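Local atomic coordinates of poly(ADP-ribose) glycohydrolase (Thermomonospora curvata, PDB entry 3SIG), a protein that hydrolyses the ribose-ribose bonds of poly(ADP-ribose), releasing ADP-ribose, which it binds in the cleft of a macrodomain-type fold. Residues A77-L81 / H252-A256; E72-A76 / Q111-L115; I192-L196 / N227-V232. All coordinates share one frame; numbering follows the deposited sequence.

Interaction 1: residues A77-L81 / H252-A256; sequences AARRL and HVVFA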
ATOM      1  N   ALA A  77      -0.951  -9.852   6.679  1.00  9.86           N
ATOM      2  CA  ALA A  77      -1.430  -9.094   7.831  1.00  9.18           C
ATOM      3  C   ALA A  77      -2.867  -8.653   7.589  1.00  8.80           C
ATOM      4  O   ALA A  77      -3.722  -8.740   8.496  1.00 10.46           O
ATOM      5  CB  ALA A  77      -0.530  -7.874   8.105  1.00 10.70           C
ATOM      6  N   ALA A  78      -3.172  -8.140   6.421  1.00  9.31           N
ATOM      7  CA  ALA A  78      -4.534  -7.719   6.098  1.00  9.04           C
ATOM      8  C   ALA A  78      -5.522  -8.864   6.208  1.00  9.40           C
ATOM      9  O   ALA A  78      -6.612  -8.706   6.771  1.00 10.78           O
ATOM     10  CB  ALA A  78      -4.590  -7.125   4.739  1.00 10.84           C
ATOM     11  N   ARG A  79      -5.138 -10.055   5.773  1.00  9.69           N
ATOM     12  CA  ARG A  79      -6.026 -11.204   5.834  1.00 10.86           C
ATOM     13  C   ARG A  79      -6.290 -11.604   7.265  1.00 12.33           C
ATOM     14  O   ARG A  79      -7.420 -11.965   7.625  1.00 12.78           O
ATOM     15  CB  ARG A  79      -5.393 -12.323   5.040  1.00 11.42           C
ATOM     16  CG  ARG A  79      -6.303 -13.492   4.755  1.00 11.57           C
ATOM     17  CD  ARG A  79      -5.588 -14.493   3.876  1.00 11.82           C
ATOM     18  NE  ARG A  79      -6.408 -15.663   3.607  1.00 14.61           N
ATOM     19  CZ  ARG A  79      -5.941 -16.820   3.158  1.00 13.43           C
ATOM     20  NH1 ARG A  79      -4.663 -16.963   2.899  1.00 14.62           N
ATOM     21  NH2 ARG A  79      -6.754 -17.850   2.957  1.00 17.29           N
ATOM     22  N   ARG A  80      -5.250 -11.602   8.092  1.00 10.99           N
ATOM     23  CA  ARG A  80      -5.370 -11.930   9.505  1.00 12.81           C
ATOM     24  C   ARG A  80      -6.343 -10.984  10.189  1.00 14.52           C
ATOM     25  O   ARG A  80      -7.247 -11.407  10.920  1.00 15.55           O
ATOM     26  CB  ARG A  80      -4.000 -11.914  10.174  1.00 12.21           C
ATOM     27  CG  ARG A  80      -4.063 -12.100  11.671  1.00 14.28           C
ATOM     28  CD  ARG A  80      -2.688 -12.243  12.326  1.00 14.24           C
ATOM     29  NE  ARG A  80      -1.801 -11.097  12.087  1.00 14.06           N
ATOM     30  CZ  ARG A  80      -1.675 -10.052  12.897  1.00 14.05           C
ATOM     31  NH1 ARG A  80      -2.382  -9.962  14.018  1.00 17.13           N
ATOM     32  NH2 ARG A  80      -0.827  -9.082  12.600  1.00 15.03           N
ATOM     33  N   LEU A  81      -6.156  -9.692   9.997  1.00 11.62           N
ATOM     34  CA  LEU A  81      -7.028  -8.718  10.622  1.00 11.33           C
ATOM     35  C   LEU A  81      -8.463  -8.827  10.104  1.00 12.48           C
ATOM     36  O   LEU A  81      -9.412  -8.695  10.874  1.00 12.95           O
ATOM     37  CB  LEU A  81      -6.480  -7.314  10.413  1.00 11.44           C
ATOM     38  CG  LEU A  81      -5.481  -6.810  11.465  1.00 12.65           C
ATOM     39  CD1 LEU A  81      -4.298  -7.741  11.735  1.00 13.99           C
ATOM     40  CD2 LEU A  81      -5.007  -5.395  11.087  1.00 13.73           C
ATOM     41  N   HIS A 252      -5.818  -0.336  15.713  1.00 10.75           N
ATOM     42  CA  HIS A 252      -4.791  -1.348  15.492  1.00 10.65           C
ATOM     43  C   HIS A 252      -3.971  -0.950  14.274  1.00  9.50           C
ATOM     44  O   HIS A 252      -4.528  -0.633  13.215  1.00 10.23           O
ATOM     45  CB  HIS A 252      -5.487  -2.680  15.254  1.00 11.97           C
ATOM     46  CG  HIS A 252      -4.599  -3.887  15.222  1.00 12.95           C
ATOM     47  ND1 HIS A 252      -5.119  -5.155  15.046  1.00 17.57           N
ATOM     48  CD2 HIS A 252      -3.257  -4.046  15.310  1.00 15.46           C
ATOM     49  CE1 HIS A 252      -4.138  -6.039  15.023  1.00 17.04           C
ATOM     50  NE2 HIS A 252      -2.999  -5.398  15.205  1.00 16.23           N
ATOM     51  N   VAL A 253      -2.668  -0.867  14.469  1.00  9.68           N
ATOM     52  CA  VAL A 253      -1.722  -0.623  13.382  1.00  9.54           C
ATOM     53  C   VAL A 253      -0.722  -1.746  13.374  1.00  9.23           C
ATOM     54  O   VAL A 253      -0.079  -2.032  14.412  1.00 11.18           O
ATOM     55  CB  VAL A 253      -0.977   0.680  13.583  1.00  9.17           C
ATOM     56  CG1 VAL A 253       0.088   0.884  12.508  1.00 11.05           C
ATOM     57  CG2 VAL A 253      -1.970   1.871  13.584  1.00 11.28           C
ATOM     58  N   VAL A 254      -0.587  -2.404  12.235  1.00  8.94           N
ATOM     59  CA  VAL A 254       0.448  -3.429  12.056  1.00  9.92           C
ATOM     60  C   VAL A 254       1.497  -2.913  11.091  1.00  8.55           C
ATOM     61  O   VAL A 254       1.153  -2.444   9.998  1.00  9.45           O
ATOM     62  CB  VAL A 254      -0.119  -4.727  11.443  1.00 12.60           C
ATOM     63  CG1 VAL A 254       0.967  -5.818  11.318  1.00 12.49           C
ATOM     64  CG2 VAL A 254      -1.303  -5.251  12.231  1.00 13.61           C
ATOM     65  N   PHE A 255       2.756  -2.973  11.518  1.00  8.89           N
ATOM     66  CA  PHE A 255       3.882  -2.786  10.619  1.00  8.90           C
ATOM     67  C   PHE A 255       4.274  -4.163  10.166  1.00  8.57           C
ATOM     68  O   PHE A 255       5.015  -4.881  10.869  1.00  9.83           O
ATOM     69  CB  PHE A 255       5.021  -2.022  11.308  1.00  9.41           C
ATOM     70  CG  PHE A 255       4.640  -0.626  11.698  1.00  9.00           C
ATOM     71  CD1 PHE A 255       4.617   0.395  10.777  1.00  9.32           C
ATOM     72  CD2 PHE A 255       4.245  -0.341  12.987  1.00 10.21           C
ATOM     73  CE1 PHE A 255       4.268   1.695  11.152  1.00  9.57           C
ATOM     74  CE2 PHE A 255       3.899   0.958  13.351  1.00 12.28           C
ATOM     75  CZ  PHE A 255       3.876   1.954  12.428  1.00 11.50           C
ATOM     76  N   ALA A 256       3.757  -4.530   8.988  1.00  8.22           N
ATOM     77  CA  ALA A 256       4.008  -5.840   8.396  1.00  9.14           C
ATOM     78  C   ALA A 256       5.214  -5.680   7.480  1.00  8.56           C
ATOM     79  O   ALA A 256       5.117  -5.013   6.443  1.00  9.05           O
ATOM     80  CB  ALA A 256       2.793  -6.304   7.617  1.00  9.70           C
TER

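Interaction 2: residues E72-A76 / Q111-L115; sequences ETTLA and QEEGL. With AR6 ([(2R,3S,4R,5R)-5-(6-aminopurin-9-yl)-3,4-dihydroxy-oxolan-2-yl]methyl [hydroxy-[[(2R,3S,4R,5S)-3,4,5-trihydroxyoxolan-2-yl]methoxy]phosphoryl] hydrogen phosphate), chain B.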
ATOM      1  N   GLU A  72       5.064 -10.469   8.571  1.00 13.06           N
ATOM      2  CA  GLU A  72       4.057 -10.743   7.575  1.00 13.11           C
ATOM      3  C   GLU A  72       4.247  -9.894   6.355  1.00 11.03           C
ATOM      4  O   GLU A  72       4.706  -8.762   6.413  1.00 10.46           O
ATOM      5  CB  GLU A  72       2.664 -10.438   8.132  1.00 13.25           C
ATOM      6  CG  GLU A  72       2.221 -11.375   9.234  1.00 14.09           C
ATOM      7  CD  GLU A  72       1.012 -10.874   9.968  1.00 13.16           C
ATOM      8  OE1 GLU A  72       1.076  -9.769  10.526  1.00 13.54           O
ATOM      9  OE2 GLU A  72      -0.004 -11.593   9.982  1.00 16.93           O
ATOM     10  N   THR A  73       3.808 -10.416   5.224  1.00 10.45           N
ATOM     11  CA  THR A  73       3.563  -9.580   4.070  1.00 10.11           C
ATOM     12  C   THR A  73       2.377  -8.658   4.370  1.00  9.33           C
ATOM     13  O   THR A  73       1.549  -8.912   5.259  1.00  9.52           O
ATOM     14  CB  THR A  73       3.189 -10.396   2.830  1.00 10.20           C
ATOM     15  OG1 THR A  73       1.978 -11.101   3.120  1.00 10.69           O
ATOM     16  CG2 THR A  73       4.273 -11.389   2.467  1.00 12.85           C
ATOM     17  N   THR A  74       2.271  -7.589   3.595  1.00  8.48           N
ATOM     18  CA  THR A  74       1.115  -6.693   3.672  1.00  9.07           C
ATOM     19  C   THR A  74      -0.179  -7.487   3.606  1.00  8.14           C
ATOM     20  O   THR A  74      -1.096  -7.302   4.420  1.00  9.09           O
ATOM     21  CB  THR A  74       1.148  -5.664   2.546  1.00  8.40           C
ATOM     22  OG1 THR A  74       2.450  -5.045   2.515  1.00  8.01           O
ATOM     23  CG2 THR A  74       0.056  -4.609   2.704  1.00  8.09           C
ATOM     24  N   LEU A  75      -0.298  -8.335   2.610  1.00  8.76           N
ATOM     25  CA  LEU A  75      -1.542  -9.081   2.435  1.00 10.18           C
ATOM     26  C   LEU A  75      -1.810 -10.079   3.527  1.00  9.63           C
ATOM     27  O   LEU A  75      -2.964 -10.255   3.921  1.00 10.56           O
ATOM     28  CB  LEU A  75      -1.562  -9.753   1.081  1.00 13.44           C
ATOM     29  CG  LEU A  75      -1.743  -8.747  -0.054  1.00 16.46           C
ATOM     30  CD1 LEU A  75      -1.725  -9.478  -1.358  1.00 18.07           C
ATOM     31  CD2 LEU A  75      -2.995  -7.882   0.043  1.00 17.30           C
ATOM     32  N   ALA A  76      -0.784 -10.725   4.059  1.00 10.02           N
ATOM     33  CA  ALA A  76      -1.004 -11.705   5.116  1.00 10.28           C
ATOM     34  C   ALA A  76      -1.534 -10.995   6.355  1.00 10.58           C
ATOM     35  O   ALA A  76      -2.460 -11.450   7.019  1.00 11.49           O
ATOM     36  CB  ALA A  76       0.271 -12.482   5.431  1.00 12.32           C
ATOM     37  N   GLN A 111       6.704  -4.871  -3.371  1.00  9.17           N
ATOM     38  CA  GLN A 111       5.432  -4.942  -2.660  1.00  8.34           C
ATOM     39  C   GLN A 111       4.233  -4.597  -3.531  1.00  9.27           C
ATOM     40  O   GLN A 111       3.224  -5.317  -3.544  1.00  8.95           O
ATOM     41  CB  GLN A 111       5.459  -4.073  -1.395  1.00  8.84           C
ATOM     42  CG  GLN A 111       4.267  -4.218  -0.482  1.00  9.43           C
ATOM     43  CD  GLN A 111       3.375  -2.994  -0.481  1.00  8.17           C
ATOM     44  OE1 GLN A 111       3.368  -2.184  -1.426  1.00  8.39           O
ATOM     45  NE2 GLN A 111       2.593  -2.853   0.569  1.00  7.91           N
ATOM     46  N   GLU A 112       4.301  -3.511  -4.276  1.00  7.19           N
ATOM     47  CA  GLU A 112       3.179  -3.104  -5.097  1.00  7.09           C
ATOM     48  C   GLU A 112       2.839  -4.179  -6.111  1.00  8.66           C
ATOM     49  O   GLU A 112       1.681  -4.467  -6.363  1.00  8.58           O
ATOM     50  CB  GLU A 112       3.449  -1.775  -5.820  1.00  8.51           C
ATOM     51  CG  GLU A 112       2.268  -1.427  -6.774  1.00  8.31           C
ATOM     52  CD  GLU A 112       2.293  -0.030  -7.347  1.00  8.59           C
ATOM     53  OE1 GLU A 112       3.404   0.514  -7.562  1.00  9.58           O
ATOM     54  OE2 GLU A 112       1.185   0.503  -7.640  1.00  9.26           O
ATOM     55  N   GLU A 113       3.847  -4.744  -6.750  1.00  9.48           N
ATOM     56  CA  GLU A 113       3.611  -5.789  -7.747  1.00  8.93           C
ATOM     57  C   GLU A 113       2.873  -6.975  -7.141  1.00  8.50           C
ATOM     58  O   GLU A 113       2.010  -7.570  -7.777  1.00 10.17           O
ATOM     59  CB  GLU A 113       4.914  -6.221  -8.409  1.00 10.62           C
ATOM     60  CG  GLU A 113       5.530  -5.147  -9.321  1.00 11.28           C
ATOM     61  CD  GLU A 113       6.400  -4.111  -8.638  1.00 12.42           C
ATOM     62  OE1 GLU A 113       6.504  -4.097  -7.397  1.00 13.53           O
ATOM     63  OE2 GLU A 113       6.989  -3.289  -9.373  1.00 12.41           O
ATOM     64  N   GLY A 114       3.258  -7.352  -5.923  1.00  8.77           N
ATOM     65  CA  GLY A 114       2.544  -8.426  -5.259  1.00  9.37           C
ATOM     66  C   GLY A 114       1.081  -8.065  -5.014  1.00  9.29           C
ATOM     67  O   GLY A 114       0.177  -8.894  -5.198  1.00 10.42           O
ATOM     68  N   LEU A 115       0.826  -6.830  -4.627  1.00  8.35           N
ATOM     69  CA  LEU A 115      -0.569  -6.424  -4.444  1.00  8.11           C
ATOM     70  C   LEU A 115      -1.321  -6.509  -5.770  1.00  8.83           C
ATOM     71  O   LEU A 115      -2.454  -7.019  -5.837  1.00  8.50           O
ATOM     72  CB  LEU A 115      -0.654  -4.978  -3.926  1.00  8.18           C
ATOM     73  CG  LEU A 115       0.054  -4.718  -2.594  1.00  8.41           C
ATOM     74  CD1 LEU A 115      -0.087  -3.283  -2.185  1.00  8.02           C
ATOM     75  CD2 LEU A 115      -0.415  -5.668  -1.466  1.00  9.59           C
TER
HETATM   76  N1  AR6 B 280       4.936  -7.069   2.416  1.00  9.49           N
HETATM   77  C2  AR6 B 280       5.525  -6.375   3.385  1.00 10.25           C
HETATM   78  N3  AR6 B 280       6.766  -5.812   3.322  1.00  8.90           N
HETATM   79  C4  AR6 B 280       7.383  -5.998   2.133  1.00 10.35           C
HETATM   80  C5  AR6 B 280       6.785  -6.734   1.050  1.00  9.51           C
HETATM   81  C6  AR6 B 280       5.532  -7.241   1.269  1.00  9.54           C
HETATM   82  N6  AR6 B 280       4.906  -7.986   0.267  1.00 11.25           N
HETATM   83  N7  AR6 B 280       7.735  -6.686  -0.032  1.00 10.07           N
HETATM   84  C8  AR6 B 280       8.762  -6.039   0.405  1.00 10.32           C
HETATM   85  N9  AR6 B 280       8.643  -5.592   1.688  1.00  9.56           N
HETATM   86  PA  AR6 B 280       9.336  -1.932  -1.727  1.00 10.02           P
HETATM   87  PB  AR6 B 280       9.481   1.027  -2.040  1.00  9.49           P
HETATM   88  C1' AR6 B 280       9.531  -4.809   2.544  1.00 10.60           C
HETATM   89  O1A AR6 B 280      10.759  -2.018  -2.150  1.00 11.74           O
HETATM   90  O1B AR6 B 280       8.444   2.027  -1.570  1.00  9.97           O
HETATM   91  C1D AR6 B 280       7.835  -1.069  -6.691  1.00 10.70           C
HETATM   92  O1D AR6 B 280       8.371  -1.472  -7.921  1.00 12.62           O
HETATM   93  C2' AR6 B 280      10.998  -4.944   2.198  1.00  9.74           C
HETATM   94  O2' AR6 B 280      11.771  -4.882   3.364  1.00 12.26           O
HETATM   95  O2A AR6 B 280       8.319  -2.733  -2.498  1.00 10.77           O
HETATM   96  O2B AR6 B 280      10.865   1.134  -1.495  1.00 10.19           O
HETATM   97  C2D AR6 B 280       6.896   0.042  -6.956  1.00 11.61           C
HETATM   98  O2D AR6 B 280       5.981  -0.133  -7.981  1.00  9.81           O
HETATM   99  C3' AR6 B 280      11.234  -3.737   1.365  1.00 11.11           C
HETATM  100  O3' AR6 B 280      12.544  -3.280   1.445  1.00 12.06           O
HETATM  101  O3A AR6 B 280       8.896  -0.406  -1.655  1.00  9.27           O
HETATM  102  C3D AR6 B 280       7.704   1.261  -6.820  1.00  9.66           C
HETATM  103  O3D AR6 B 280       8.210   1.482  -8.110  1.00 13.34           O
HETATM  104  C4' AR6 B 280      10.273  -2.712   1.894  1.00 10.59           C
HETATM  105  O4' AR6 B 280       9.234  -3.436   2.515  1.00  9.66           O
HETATM  106  C4D AR6 B 280       8.746   0.854  -5.840  1.00  9.86           C
HETATM  107  O4D AR6 B 280       8.874  -0.559  -5.881  1.00 11.50           O
HETATM  108  C5' AR6 B 280       9.712  -1.736   0.870  1.00 10.40           C
HETATM  109  O5' AR6 B 280       9.117  -2.435  -0.212  1.00 10.44           O
HETATM  110  C5D AR6 B 280       8.461   1.318  -4.412  1.00  9.41           C
HETATM  111  O5D AR6 B 280       9.589   1.008  -3.615  1.00  9.55           O

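Interaction 3: residues I192-L196 / N227-V232; sequences IGRVL and NDPAQV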
ATOM      1  N   ILE A 192      14.250  15.247   3.427  1.00 13.35           N
ATOM      2  CA  ILE A 192      13.563  13.992   3.152  1.00 12.26           C
ATOM      3  C   ILE A 192      12.642  13.696   4.324  1.00 11.63           C
ATOM      4  O   ILE A 192      11.512  13.261   4.116  1.00 10.93           O
ATOM      5  CB  ILE A 192      14.565  12.850   2.958  1.00 13.19           C
ATOM      6  CG1 ILE A 192      15.394  13.096   1.699  1.00 15.79           C
ATOM      7  CG2 ILE A 192      13.877  11.493   2.860  1.00 14.40           C
ATOM      8  CD1 ILE A 192      14.579  13.042   0.460  1.00 21.42           C
ATOM      9  N   GLY A 193      13.089  13.939   5.559  1.00 13.35           N
ATOM     10  CA  GLY A 193      12.255  13.671   6.710  1.00 13.48           C
ATOM     11  C   GLY A 193      10.978  14.498   6.697  1.00 12.74           C
ATOM     12  O   GLY A 193       9.908  14.006   7.049  1.00 12.19           O
ATOM     13  N   ARG A 194      11.074  15.755   6.312  1.00 12.56           N
ATOM     14  CA  ARG A 194       9.905  16.619   6.235  1.00 15.55           C
ATOM     15  C   ARG A 194       8.927  16.117   5.175  1.00 12.48           C
ATOM     16  O   ARG A 194       7.700  16.103   5.408  1.00 13.08           O
ATOM     17  CB  ARG A 194      10.318  18.073   5.959  1.00 15.84           C
ATOM     18  CG  ARG A 194      11.036  18.746   7.119  1.00 37.23           C
ATOM     19  CD  ARG A 194      11.296  20.221   6.802  1.00 52.71           C
ATOM     20  NE  ARG A 194      12.498  20.739   7.458  1.00 67.71           N
ATOM     21  CZ  ARG A 194      13.688  20.859   6.870  1.00 76.31           C
ATOM     22  NH1 ARG A 194      13.855  20.503   5.603  1.00 77.20           N
ATOM     23  NH2 ARG A 194      14.718  21.343   7.550  1.00 81.73           N
ATOM     24  N   VAL A 195       9.439  15.698   4.025  1.00 10.87           N
ATOM     25  CA  VAL A 195       8.592  15.163   2.966  1.00 11.33           C
ATOM     26  C   VAL A 195       7.893  13.877   3.466  1.00 10.09           C
ATOM     27  O   VAL A 195       6.682  13.705   3.315  1.00 10.42           O
ATOM     28  CB  VAL A 195       9.400  14.893   1.680  1.00 11.61           C
ATOM     29  CG1 VAL A 195       8.550  14.135   0.692  1.00 13.99           C
ATOM     30  CG2 VAL A 195       9.861  16.206   1.086  1.00 14.26           C
ATOM     31  N   LEU A 196       8.635  12.993   4.114  1.00  9.67           N
ATOM     32  CA  LEU A 196       8.073  11.740   4.623  1.00  8.13           C
ATOM     33  C   LEU A 196       7.005  12.005   5.668  1.00  8.48           C
ATOM     34  O   LEU A 196       5.951  11.381   5.637  1.00  9.68           O
ATOM     35  CB  LEU A 196       9.164  10.879   5.255  1.00  9.49           C
ATOM     36  CG  LEU A 196      10.071  10.148   4.264  1.00 10.14           C
ATOM     37  CD1 LEU A 196      11.285   9.630   5.019  1.00 12.68           C
ATOM     38  CD2 LEU A 196       9.375   9.008   3.578  1.00 11.95           C
ATOM     39  N   ASN A 227      14.958   4.495   0.868  1.00 12.41           N
ATOM     40  CA  ASN A 227      14.886   5.264   2.102  1.00 12.19           C
ATOM     41  C   ASN A 227      15.493   4.520   3.286  1.00 12.75           C
ATOM     42  O   ASN A 227      15.625   3.300   3.284  1.00 14.20           O
ATOM     43  CB  ASN A 227      13.435   5.674   2.431  1.00 13.07           C
ATOM     44  CG  ASN A 227      12.944   6.804   1.554  1.00 10.98           C
ATOM     45  OD1 ASN A 227      13.215   7.963   1.847  1.00 12.90           O
ATOM     46  ND2 ASN A 227      12.286   6.487   0.453  1.00 11.50           N
ATOM     47  N   ASP A 228      15.871   5.291   4.302  1.00 13.62           N
ATOM     48  CA  ASP A 228      16.437   4.758   5.531  1.00 13.91           C
ATOM     49  C   ASP A 228      15.323   4.204   6.429  1.00 12.57           C
ATOM     50  O   ASP A 228      14.441   4.944   6.860  1.00 11.99           O
ATOM     51  CB  ASP A 228      17.152   5.918   6.234  1.00 14.70           C
ATOM     52  CG  ASP A 228      17.760   5.534   7.563  1.00 19.54           C
ATOM     53  OD1 ASP A 228      17.582   4.399   8.029  1.00 21.20           O
ATOM     54  OD2 ASP A 228      18.412   6.419   8.161  1.00 25.93           O
ATOM     55  N   PRO A 229      15.330   2.895   6.717  1.00 13.95           N
ATOM     56  CA  PRO A 229      14.203   2.399   7.511  1.00 14.03           C
ATOM     57  C   PRO A 229      14.093   2.993   8.914  1.00 12.39           C
ATOM     58  O   PRO A 229      12.987   3.089   9.442  1.00 12.21           O
ATOM     59  CB  PRO A 229      14.399   0.883   7.542  1.00 21.04           C
ATOM     60  CG  PRO A 229      15.739   0.635   7.041  1.00 18.26           C
ATOM     61  CD  PRO A 229      16.276   1.832   6.344  1.00 15.02           C
ATOM     62  N   ALA A 230      15.198   3.363   9.524  1.00 11.94           N
ATOM     63  CA  ALA A 230      15.090   4.043  10.814  1.00 12.66           C
ATOM     64  C   ALA A 230      14.341   5.369  10.683  1.00 11.67           C
ATOM     65  O   ALA A 230      13.524   5.709  11.534  1.00 12.09           O
ATOM     66  CB  ALA A 230      16.477   4.254  11.458  1.00 15.16           C
ATOM     67  N   GLN A 231      14.598   6.115   9.618  1.00 12.58           N
ATOM     68  CA  GLN A 231      13.903   7.377   9.403  1.00 12.00           C
ATOM     69  C   GLN A 231      12.422   7.152   9.087  1.00 11.63           C
ATOM     70  O   GLN A 231      11.579   7.892   9.577  1.00 11.37           O
ATOM     71  CB  GLN A 231      14.557   8.188   8.282  1.00 13.13           C
ATOM     72  CG  GLN A 231      13.926   9.549   8.078  1.00 12.38           C
ATOM     73  CD  GLN A 231      14.672  10.363   7.055  1.00 12.35           C
ATOM     74  OE1 GLN A 231      15.046   9.870   5.983  1.00 14.44           O
ATOM     75  NE2 GLN A 231      14.936  11.610   7.384  1.00 14.05           N
ATOM     76  N   VAL A 232      12.088   6.118   8.336  1.00  9.92           N
ATOM     77  CA  VAL A 232      10.682   5.892   8.017  1.00  9.42           C
ATOM     78  C   VAL A 232       9.944   5.384   9.277  1.00  9.81           C
ATOM     79  O   VAL A 232       8.840   5.853   9.583  1.00 10.00           O
ATOM     80  CB  VAL A 232      10.503   4.936   6.818  1.00  9.66           C
ATOM     81  CG1 VAL A 232       9.050   4.670   6.583  1.00 10.57           C
ATOM     82  CG2 VAL A 232      11.146   5.577   5.559  1.00 11.69           C
TER

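Interaction 1: residues A77-L81 / H252-A256
Leu81 and His252 meet at one end of this contact, Ala77 and Ala256 at the other, with Val254 between them. The isobutyl end of Leu81 lies over one face of the imidazole: CD2 sits 4.2 Å from the centroid of the His252 ring, 22° off its normal, a CH-pi contact. The same methyl, Leu81 CD2, is 3.9 Å from CG2 of Val254, the two side chains pointing opposite ways as they pass, so one branched leucine serves two neighbours on the strand. Toward Ala77 and Ala256 the side chains become smaller. Methyl meets methyl where Ala77 CB comes within 3.7 Å of Ala256 CB, and Val254 CG1 approaches the same Ala77 methyl. Small residues suit this end because the backbones converge there, from 9.1 Å between the CA atoms of Leu81 and His252 to 6.4 Å between those of Ala77 and Ala256.

This is helix-on-sheet packing of the alpha/beta/alpha macrodomain type. Helix 74-84 runs nearly antiparallel to strand 252-256, at 151°, with the axes of the two short segments 10.3 Å apart; Val253 and Phe255 turn to the other face of the sheet, Phe255 meeting Phe270 and Phe274.

Arg80 flanks the contact on its exposed side. Its chain is extended as far as CD and then bends at chi3 (58°), which brings NH2 to 3.9 Å from Val254 CG2 while CD1 of its own neighbour Leu81 lies 3.6 Å above the guanidinium plane. A long, flexible arginine can thus pack its guanidinium end on Val254 while its nitrogens reach acids: NE pairs with Glu72 and NH2 with Glu68. Glu68 OE1 also bonds His252 NE2, so one carboxylate oxygen helps position both the imidazole and the guanidinium.

Interaction 2: residues E72-A76 / Q111-L115
A helix-start to helix-start contact, part polar and part apolar, joins Thr74 and Leu75 to Gln111 and Leu115 beside the ADP-ribose pocket of the macrodomain-type fold. Its polar half is one straight bond: Gln111 NE2 donates to Thr74 OG1 at 2.9 Å and 168°, with the hydroxyl only 7° out of the amide plane. Gln111 reaches it by a bend at chi2 (-110°). An amide suits this buried place because it serves several partners at once: NE2 also bonds Leu92 O, and OE1 accepts from Phe94 N, which together fix the rotation of the group.

The apolar half lies on the side away from the ligand, where CD2 of Leu115 sits against the branch point of Leu75, 3.6 Å from CG, the two chains crossing at a slant.

Both helix starts present N-H groups to the ligand. Thr74 N donates to adenine N1 at 3.0 Å, and Gln111 N donates to the phosphate oxygen O2A at 2.8 Å. Thr73 caps the first helix, its OG1 accepting from Ala76 N. Farther along, two carboxylates take the hydroxyls of the terminal ribose: Glu112 OE1 is 2.7 Å from O2D and Glu113 OE2 2.7 Å from O1D. Backbone N-H groups of Ser96 and Gly101 hold Glu112, and that of Gly103 holds Glu113.

Around the contact, strand 90-94 touches Thr74, Gln111 and Leu115 through Cys91 and Asn93, strand 163-175 brings Phe172 against both leucines, and helix 121-125 packs Leu121 on Leu115.

Interaction 3: residues I192-L196 / N227-V232
Gln231 fits against Gly193 and the flanking Ile192 and Leu196, where helix 229-240 begins beside helix 189-209 in the alpha/beta/alpha macrodomain-type fold. The close part is centred on the glycine: with no side chain at Gly193, Gln231 NE2 can settle 3.4 Å from its CA. Gln231 reaches this far because its chain is extended (chi1 -176°, chi2 175°), and NE2 bonds Val189 O in the preceding turn of helix 189-209. Its other end, OE1, rests 3.7 Å from Ile192 CG2, the two side chains crossing at about a right angle.

The packing is looser around Leu196, whose CD1 lies 4.1 Å from Val232 CG2 and about as far from Asn227 OD1. Branched Ile192 and Leu196 suit a buried wall of this sort, whereas Gln231 and Gly193, though partly exposed, make the close part. Exposed Asp228, at the N-cap, accepts from Ala230 N at the start of the helix that carries Gln231.

Asn227 is gripped by its amide nitrogen, which bonds Pro178 O and Gly221 O, while its OD1 stands 3.7 Å from the methyl carbon CG2 of Ile192.

Interactions 1 and 2 share helix 74-84 and adjoin, their centres 11 Å apart: a salt bridge of 2.8 Å joins Arg80 NE to Glu72 OE2. Their segments alternate along the chain, so the helix is tied both to strand 252-256 of the mixed sheet and to helix 111-118. Interaction 3 lies apart, its centre about 21 Å from that of interaction 2 and 22 Å from that of interaction 1; it opens after interaction 2 has closed and falls within the span of interaction 1. Helix 229-240 leads on to strand 252-256. Interactions 1 and 2 together fix the start of helix 74-84 at the adenine end of the pocket, while interaction 3 packs two helices away from it.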